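Local coordinates for ABC transporter substrate binding protein (Ribose) (Agrobacterium vitis, PDB 4WUT), which binds beta-D-fucopyranose and probably delivers a sugar of this kind to an ABC importer as its solute-binding protein, at residues Val254-Gly266 / Thr293-Lys305. Residues are numbered along the deposited sequence; the frame is centred on the assembly and turned at random.
Sequences VKDGTLEATVVQG and TGVVVVTKQNIDK. With FCB (beta-D-fucopyranose), chain E.
Thr262 and Val298 pair through two backbone bonds, Thr262 N to Val298 O at 2.9 Å and Val298 N to Thr262 O at 2.8 Å, and Val264 repeats the pattern with Val296, so strands 261-265 and 295-298 run antiparallel. On the face carrying these side chains, Val264 CG2 presses on Val298 CG2 at 3.5 Å, tighter than ordinary van der Waals contact. Val263 and Val297, a non-hydrogen-bonded pair, meet more loosely on the other face.

Beyond the strands Lys300 runs along the end of helix 248-255. From its CB, a chi1 of -82° sends CG beside the backbone N, 3.5 Å from Val254 O. The extended chain then takes CD past Val254 O at 3.9 Å and CE to 3.4 Å from both it and Lys255 O. NZ ends beside Gly257 CA, in the Schellman motif closing the helix, too far from these carbonyls to bond them but probably favoured by the negative end of the helix dipole. A water joins Lys300 N to Glu260 O. Val254 CG1 packs against the Thr299-Lys300 peptide and Ile303 CD1, while Lys255 crosses Ile303 at about a right angle and makes a long salt bridge to Asp304.

At the other end, Gln265 NE2 gives a fairly straight bond (167°) to O2 of the fucose. Thr131 and Asp245 also hold this amide, tying the strand to the sugar pocket.

Within the periplasmic binding protein fold, strand 290-298 lies between 127-130, parallel to it, and 261-265, antiparallel to it; helix 133-148 packs on the Val263, Val295 and Val297 face, and Val311 touches Val264 on the other.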
ATOM      1  N   VAL A 254      17.712  -2.405  -2.864  1.00 14.78           N
ATOM      2  CA  VAL A 254      17.822  -3.005  -4.184  1.00 13.76           C
ATOM      3  C   VAL A 254      19.254  -2.801  -4.716  1.00 17.23           C
ATOM      4  O   VAL A 254      19.923  -3.740  -5.156  1.00 16.53           O
ATOM      5  CB  VAL A 254      16.815  -2.407  -5.186  1.00 13.85           C
ATOM      6  CG1 VAL A 254      17.117  -2.875  -6.593  1.00 18.93           C
ATOM      7  CG2 VAL A 254      15.416  -2.805  -4.783  1.00 16.34           C
ATOM      8  N   LYS A 255      19.732  -1.572  -4.644  1.00 16.07           N
ATOM      9  CA  LYS A 255      21.058  -1.261  -5.165  1.00 17.81           C
ATOM     10  C   LYS A 255      22.172  -2.037  -4.465  1.00 20.88           C
ATOM     11  O   LYS A 255      23.168  -2.400  -5.103  1.00 23.91           O
ATOM     12  CB  LYS A 255      21.317   0.233  -5.037  1.00 18.35           C
ATOM     13  CG  LYS A 255      20.544   1.081  -6.036  1.00 22.52           C
ATOM     14  CD  LYS A 255      20.879   2.558  -5.858  1.00 30.81           C
ATOM     15  CE  LYS A 255      20.019   3.456  -6.734  1.00 36.53           C
ATOM     16  NZ  LYS A 255      20.171   3.139  -8.185  1.00 41.09           N
ATOM     17  N   ASP A 256      22.030  -2.290  -3.167  1.00 18.85           N
ATOM     18  CA  ASP A 256      23.100  -2.967  -2.436  1.00 17.26           C
ATOM     19  C   ASP A 256      22.927  -4.481  -2.362  1.00 19.38           C
ATOM     20  O   ASP A 256      23.761  -5.182  -1.772  1.00 22.49           O
ATOM     21  CB  ASP A 256      23.355  -2.332  -1.054  1.00 23.63           C
ATOM     22  CG  ASP A 256      22.311  -2.678  -0.014  1.00 23.24           C
ATOM     23  OD1 ASP A 256      21.490  -3.600  -0.227  1.00 20.44           O
ATOM     24  OD2 ASP A 256      22.332  -2.022   1.056  1.00 26.14           O
ATOM     25  N   GLY A 257      21.872  -4.987  -3.001  1.00 17.88           N
ATOM     26  CA  GLY A 257      21.652  -6.422  -3.108  1.00 17.36           C
ATOM     27  C   GLY A 257      20.929  -7.087  -1.949  1.00 17.35           C
ATOM     28  O   GLY A 257      20.747  -8.305  -1.935  1.00 23.19           O
ATOM     29  N   THR A 258      20.502  -6.302  -0.972  1.00 15.73           N
ATOM     30  CA  THR A 258      19.733  -6.858   0.137  1.00 16.79           C
ATOM     31  C   THR A 258      18.371  -7.370  -0.333  1.00 18.70           C
ATOM     32  O   THR A 258      17.922  -8.448   0.063  1.00 17.03           O
ATOM     33  CB  THR A 258      19.545  -5.809   1.242  1.00 16.89           C
ATOM     34  OG1 THR A 258      20.832  -5.364   1.668  1.00 19.91           O
ATOM     35  CG2 THR A 258      18.802  -6.392   2.439  1.00 16.99           C
ATOM     36  N   LEU A 259      17.706  -6.570  -1.158  1.00 14.31           N
ATOM     37  CA  LEU A 259      16.458  -6.968  -1.798  1.00 14.59           C
ATOM     38  C   LEU A 259      16.692  -7.200  -3.287  1.00 17.02           C
ATOM     39  O   LEU A 259      17.303  -6.375  -3.964  1.00 19.54           O
ATOM     40  CB  LEU A 259      15.387  -5.888  -1.616  1.00 16.16           C
ATOM     41  CG  LEU A 259      14.502  -5.962  -0.365  1.00 17.59           C
ATOM     42  CD1 LEU A 259      15.298  -5.950   0.934  1.00 16.59           C
ATOM     43  CD2 LEU A 259      13.535  -4.801  -0.417  1.00 22.49           C
ATOM     44  N   GLU A 260      16.178  -8.314  -3.790  1.00 14.67           N
ATOM     45  CA  GLU A 260      16.232  -8.637  -5.211  1.00 12.50           C
ATOM     46  C   GLU A 260      15.287  -7.765  -6.033  1.00 14.06           C
ATOM     47  O   GLU A 260      15.591  -7.402  -7.165  1.00 16.42           O
ATOM     48  CB  GLU A 260      15.861 -10.107  -5.389  1.00 15.42           C
ATOM     49  CG  GLU A 260      15.839 -10.556  -6.813  1.00 21.75           C
ATOM     50  CD  GLU A 260      17.232 -10.632  -7.426  1.00 26.50           C
ATOM     51  OE1 GLU A 260      18.232 -10.789  -6.691  1.00 25.97           O
ATOM     52  OE2 GLU A 260      17.325 -10.535  -8.661  1.00 35.18           O
ATOM     53  N   ALA A 261      14.133  -7.434  -5.472  1.00 12.99           N
ATOM     54  CA  ALA A 261      13.153  -6.605  -6.170  1.00 12.87           C
ATOM     55  C   ALA A 261      12.262  -5.921  -5.168  1.00 14.50           C
ATOM     56  O   ALA A 261      12.126  -6.380  -4.024  1.00 12.71           O
ATOM     57  CB  ALA A 261      12.318  -7.437  -7.132  1.00 16.07           C
ATOM     58  N   THR A 262      11.667  -4.814  -5.587  1.00 12.01           N
ATOM     59  CA  THR A 262      10.562  -4.244  -4.832  1.00 11.27           C
ATOM     60  C   THR A 262       9.472  -3.828  -5.818  1.00 12.01           C
ATOM     61  O   THR A 262       9.779  -3.294  -6.883  1.00 12.67           O
ATOM     62  CB  THR A 262      11.037  -3.083  -3.904  1.00 13.86           C
ATOM     63  OG1 THR A 262       9.968  -2.702  -3.021  1.00 13.35           O
ATOM     64  CG2 THR A 262      11.501  -1.885  -4.683  1.00 14.26           C
ATOM     65  N   VAL A 263       8.206  -4.102  -5.459  1.00 10.78           N
ATOM     66  CA  VAL A 263       7.073  -3.807  -6.326  1.00 12.17           C
ATOM     67  C   VAL A 263       6.567  -2.414  -5.959  1.00 11.15           C
ATOM     68  O   VAL A 263       6.089  -2.190  -4.834  1.00 10.92           O
ATOM     69  CB  VAL A 263       5.942  -4.860  -6.170  1.00 12.18           C
ATOM     70  CG1 VAL A 263       4.784  -4.575  -7.106  1.00 12.68           C
ATOM     71  CG2 VAL A 263       6.478  -6.281  -6.380  1.00 14.68           C
ATOM     72  N   VAL A 264       6.637  -1.498  -6.906  1.00 12.53           N
ATOM     73  CA  VAL A 264       6.396  -0.096  -6.646  1.00 12.56           C
ATOM     74  C   VAL A 264       5.087   0.343  -7.285  1.00 12.69           C
ATOM     75  O   VAL A 264       4.826   0.089  -8.462  1.00 13.55           O
ATOM     76  CB  VAL A 264       7.570   0.783  -7.154  1.00 12.99           C
ATOM     77  CG1 VAL A 264       7.369   2.233  -6.739  1.00 14.92           C
ATOM     78  CG2 VAL A 264       8.901   0.250  -6.612  1.00 11.82           C
ATOM     79  N   GLN A 265       4.281   1.029  -6.477  1.00 12.47           N
ATOM     80  CA  GLN A 265       2.938   1.473  -6.840  1.00 10.95           C
ATOM     81  C   GLN A 265       2.910   2.913  -7.363  1.00 12.03           C
ATOM     82  O   GLN A 265       3.912   3.622  -7.339  1.00 14.79           O
ATOM     83  CB  GLN A 265       2.010   1.369  -5.628  1.00 10.40           C
ATOM     84  CG  GLN A 265       2.046   0.059  -4.924  1.00 10.76           C
ATOM     85  CD  GLN A 265       1.087   0.062  -3.766  1.00  9.28           C
ATOM     86  OE1 GLN A 265      -0.125  -0.074  -3.948  1.00 10.97           O
ATOM     87  NE2 GLN A 265       1.605   0.268  -2.586  1.00 10.10           N
ATOM     88  N   GLY A 266       1.753   3.338  -7.859  1.00 12.77           N
ATOM     89  CA  GLY A 266       1.569   4.702  -8.327  1.00 17.50           C
ATOM     90  C   GLY A 266       1.050   5.597  -7.218  1.00 14.20           C
ATOM     91  O   GLY A 266      -0.068   6.136  -7.278  1.00 14.26           O
ATOM     92  N   THR A 293      -3.805   2.167 -10.915  1.00 15.76           N
ATOM     93  CA  THR A 293      -2.743   3.172 -10.848  1.00 15.01           C
ATOM     94  C   THR A 293      -1.366   2.587 -11.167  1.00 20.40           C
ATOM     95  O   THR A 293      -0.364   3.298 -11.137  1.00 18.94           O
ATOM     96  CB  THR A 293      -2.737   3.905  -9.488  1.00 15.61           C
ATOM     97  OG1 THR A 293      -2.935   2.962  -8.426  1.00 15.42           O
ATOM     98  CG2 THR A 293      -3.869   4.943  -9.426  1.00 16.20           C
ATOM     99  N   GLY A 294      -1.330   1.293 -11.481  1.00 17.07           N
ATOM    100  CA  GLY A 294      -0.180   0.670 -12.111  1.00 16.03           C
ATOM    101  C   GLY A 294       0.877   0.163 -11.149  1.00 18.00           C
ATOM    102  O   GLY A 294       0.863   0.493  -9.987  1.00 17.14           O
ATOM    103  N   VAL A 295       1.817  -0.630 -11.662  1.00 18.55           N
ATOM    104  CA  VAL A 295       2.924  -1.108 -10.858  1.00 17.47           C
ATOM    105  C   VAL A 295       4.149  -1.278 -11.726  1.00 15.51           C
ATOM    106  O   VAL A 295       4.053  -1.506 -12.945  1.00 16.87           O
ATOM    107  CB  VAL A 295       2.641  -2.472 -10.181  1.00 26.59           C
ATOM    108  CG1 VAL A 295       1.714  -2.295  -9.012  1.00 30.31           C
ATOM    109  CG2 VAL A 295       2.094  -3.474 -11.198  1.00 32.88           C
ATOM    110  N   VAL A 296       5.302  -1.163 -11.084  1.00 16.82           N
ATOM    111  CA  VAL A 296       6.575  -1.477 -11.702  1.00 18.72           C
ATOM    112  C   VAL A 296       7.376  -2.343 -10.734  1.00 18.76           C
ATOM    113  O   VAL A 296       7.541  -1.994  -9.561  1.00 17.70           O
ATOM    114  CB  VAL A 296       7.367  -0.202 -12.009  1.00 17.16           C
ATOM    115  CG1 VAL A 296       8.711  -0.544 -12.699  1.00 22.89           C
ATOM    116  CG2 VAL A 296       6.547   0.733 -12.872  1.00 25.68           C
ATOM    117  N   VAL A 297       7.864  -3.483 -11.214  1.00 16.16           N
ATOM    118  CA  VAL A 297       8.758  -4.307 -10.414  1.00 15.84           C
ATOM    119  C   VAL A 297      10.155  -3.769 -10.623  1.00 16.23           C
ATOM    120  O   VAL A 297      10.716  -3.873 -11.714  1.00 16.93           O
ATOM    121  CB  VAL A 297       8.685  -5.794 -10.805  1.00 17.40           C
ATOM    122  CG1 VAL A 297       9.678  -6.605  -9.989  1.00 20.07           C
ATOM    123  CG2 VAL A 297       7.260  -6.324 -10.580  1.00 18.29           C
ATOM    124  N   VAL A 298      10.705  -3.190  -9.566  1.00 15.53           N
ATOM    125  CA  VAL A 298      11.985  -2.506  -9.626  1.00 15.99           C
ATOM    126  C   VAL A 298      13.090  -3.423  -9.109  1.00 16.05           C
ATOM    127  O   VAL A 298      13.000  -3.964  -8.000  1.00 15.62           O
ATOM    128  CB  VAL A 298      11.963  -1.218  -8.771  1.00 15.90           C
ATOM    129  CG1 VAL A 298      13.350  -0.646  -8.666  1.00 16.49           C
ATOM    130  CG2 VAL A 298      11.013  -0.183  -9.344  1.00 16.01           C
ATOM    131  N   THR A 299      14.139  -3.541  -9.925  1.00 17.84           N
ATOM    132  CA  THR A 299      15.285  -4.393  -9.670  1.00 18.12           C
ATOM    133  C   THR A 299      16.538  -3.640 -10.083  1.00 18.43           C
ATOM    134  O   THR A 299      16.460  -2.515 -10.577  1.00 18.43           O
ATOM    135  CB  THR A 299      15.228  -5.663 -10.520  1.00 18.86           C
ATOM    136  OG1 THR A 299      15.404  -5.315 -11.904  1.00 19.50           O
ATOM    137  CG2 THR A 299      13.907  -6.404 -10.333  1.00 18.80           C
ATOM    138  N   LYS A 300      17.696  -4.271  -9.894  1.00 18.87           N
ATOM    139  CA  LYS A 300      18.955  -3.709 -10.378  1.00 19.36           C
ATOM    140  C   LYS A 300      18.955  -3.563 -11.903  1.00 20.02           C
ATOM    141  O   LYS A 300      19.720  -2.773 -12.463  1.00 20.41           O
ATOM    142  CB  LYS A 300      20.125  -4.598  -9.945  1.00 19.79           C
ATOM    143  CG  LYS A 300      20.640  -4.401  -8.521  1.00 22.25           C
ATOM    144  CD  LYS A 300      21.746  -5.436  -8.210  1.00 21.90           C
ATOM    145  CE  LYS A 300      22.411  -5.249  -6.855  1.00 31.80           C
ATOM    146  NZ  LYS A 300      23.451  -6.321  -6.573  1.00 38.31           N
ATOM    147  N   GLN A 301      18.113  -4.333 -12.584  1.00 20.20           N
ATOM    148  CA  GLN A 301      18.078  -4.300 -14.050  1.00 20.99           C
ATOM    149  C   GLN A 301      17.265  -3.138 -14.626  1.00 20.93           C
ATOM    150  O   GLN A 301      17.370  -2.873 -15.813  1.00 21.66           O
ATOM    151  CB  GLN A 301      17.525  -5.621 -14.611  1.00 21.53           C
ATOM    152  CG  GLN A 301      18.417  -6.849 -14.404  1.00 21.96           C
ATOM    153  CD  GLN A 301      18.400  -7.399 -12.999  1.00 26.96           C
ATOM    154  OE1 GLN A 301      19.429  -7.411 -12.323  1.00 29.04           O
ATOM    155  NE2 GLN A 301      17.245  -7.880 -12.555  1.00 25.27           N
ATOM    156  N   ASN A 302      16.445  -2.458 -13.823  1.00 20.16           N
ATOM    157  CA  ASN A 302      15.633  -1.358 -14.355  1.00 20.19           C
ATOM    158  C   ASN A 302      15.470  -0.147 -13.435  1.00 19.48           C
ATOM    159  O   ASN A 302      14.731   0.769 -13.744  1.00 19.49           O
ATOM    160  CB  ASN A 302      14.248  -1.875 -14.757  1.00 20.35           C
ATOM    161  CG  ASN A 302      13.378  -2.176 -13.569  1.00 19.54           C
ATOM    162  OD1 ASN A 302      13.866  -2.239 -12.461  1.00 18.92           O
ATOM    163  ND2 ASN A 302      12.081  -2.371 -13.809  1.00 19.68           N
ATOM    164  N   ILE A 303      16.193  -0.120 -12.326  1.00 18.99           N
ATOM    165  CA  ILE A 303      15.970   0.918 -11.322  1.00 18.35           C
ATOM    166  C   ILE A 303      16.189   2.375 -11.780  1.00 18.65           C
ATOM    167  O   ILE A 303      15.602   3.308 -11.215  1.00 18.25           O
ATOM    168  CB  ILE A 303      16.787   0.634 -10.053  1.00 17.98           C
ATOM    169  CG1 ILE A 303      16.375   1.594  -8.931  1.00 17.36           C
ATOM    170  CG2 ILE A 303      18.254   0.714 -10.354  1.00 19.23           C
ATOM    171  CD1 ILE A 303      16.807   1.151  -7.534  1.00 22.71           C
ATOM    172  N   ASP A 304      17.015   2.568 -12.807  1.00 19.42           N
ATOM    173  CA  ASP A 304      17.237   3.907 -13.341  1.00 19.87           C
ATOM    174  C   ASP A 304      16.484   4.176 -14.646  1.00 20.49           C
ATOM    175  O   ASP A 304      16.652   5.230 -15.265  1.00 21.05           O
ATOM    176  CB  ASP A 304      18.731   4.144 -13.574  1.00 20.49           C
ATOM    177  CG  ASP A 304      19.531   4.146 -12.283  1.00 20.82           C
ATOM    178  OD1 ASP A 304      19.167   4.907 -11.356  1.00 27.24           O
ATOM    179  OD2 ASP A 304      20.527   3.394 -12.201  1.00 26.48           O
ATOM    180  N   LYS A 305      15.659   3.240 -15.084  1.00 20.52           N
ATOM    181  CA  LYS A 305      14.849   3.505 -16.270  1.00 21.23           C
ATOM    182  C   LYS A 305      13.757   4.541 -15.957  1.00 20.96           C
ATOM    183  O   LYS A 305      13.326   4.660 -14.807  1.00 20.11           O
ATOM    184  CB  LYS A 305      14.222   2.220 -16.781  1.00 21.50           C
ATOM    185  CG  LYS A 305      15.215   1.240 -17.341  1.00 22.12           C
ATOM    186  CD  LYS A 305      14.490   0.129 -18.082  1.00 27.52           C
ATOM    187  CE  LYS A 305      15.401  -0.568 -19.040  1.00 29.57           C
ATOM    188  NZ  LYS A 305      14.646  -1.233 -20.131  1.00 33.60           N
TER
HETATM  189  C1  FCB E 404       1.504   0.575   0.887  1.00  6.39           C
HETATM  190  C2  FCB E 404       0.068   0.093   1.041  1.00 12.22           C
HETATM  191  C3  FCB E 404      -0.704   0.980   1.855  1.00 13.19           C
HETATM  192  C4  FCB E 404       0.004   1.238   3.211  1.00 13.17           C
HETATM  193  C5  FCB E 404       1.446   1.686   2.844  1.00 12.00           C
HETATM  194  C6  FCB E 404       2.309   1.992   4.103  1.00 13.06           C
HETATM  195  O1  FCB E 404       2.188  -0.471   0.382  1.00 10.01           O
HETATM  196  O2  FCB E 404      -0.496   0.066  -0.300  1.00 11.33           O
HETATM  197  O3  FCB E 404      -1.991   0.342   2.057  1.00 13.33           O
HETATM  198  O4  FCB E 404      -0.018   0.058   4.053  1.00 15.67           O
HETATM  199  O5  FCB E 404       2.092   0.694   2.175  1.00 14.30           O
HETATM  200  O   HOH W   1      17.930  -6.603  -8.228  1.00 15.32           O
HETATM  201  O   HOH W   2      19.374  -8.698  -9.644  1.00 24.84           O
HETATM  202  O   HOH W   3      16.040  -9.513 -10.607  1.00 36.79           O
HETATM  203  O   HOH W   4      -0.537   1.664  -8.080  1.00 12.34           O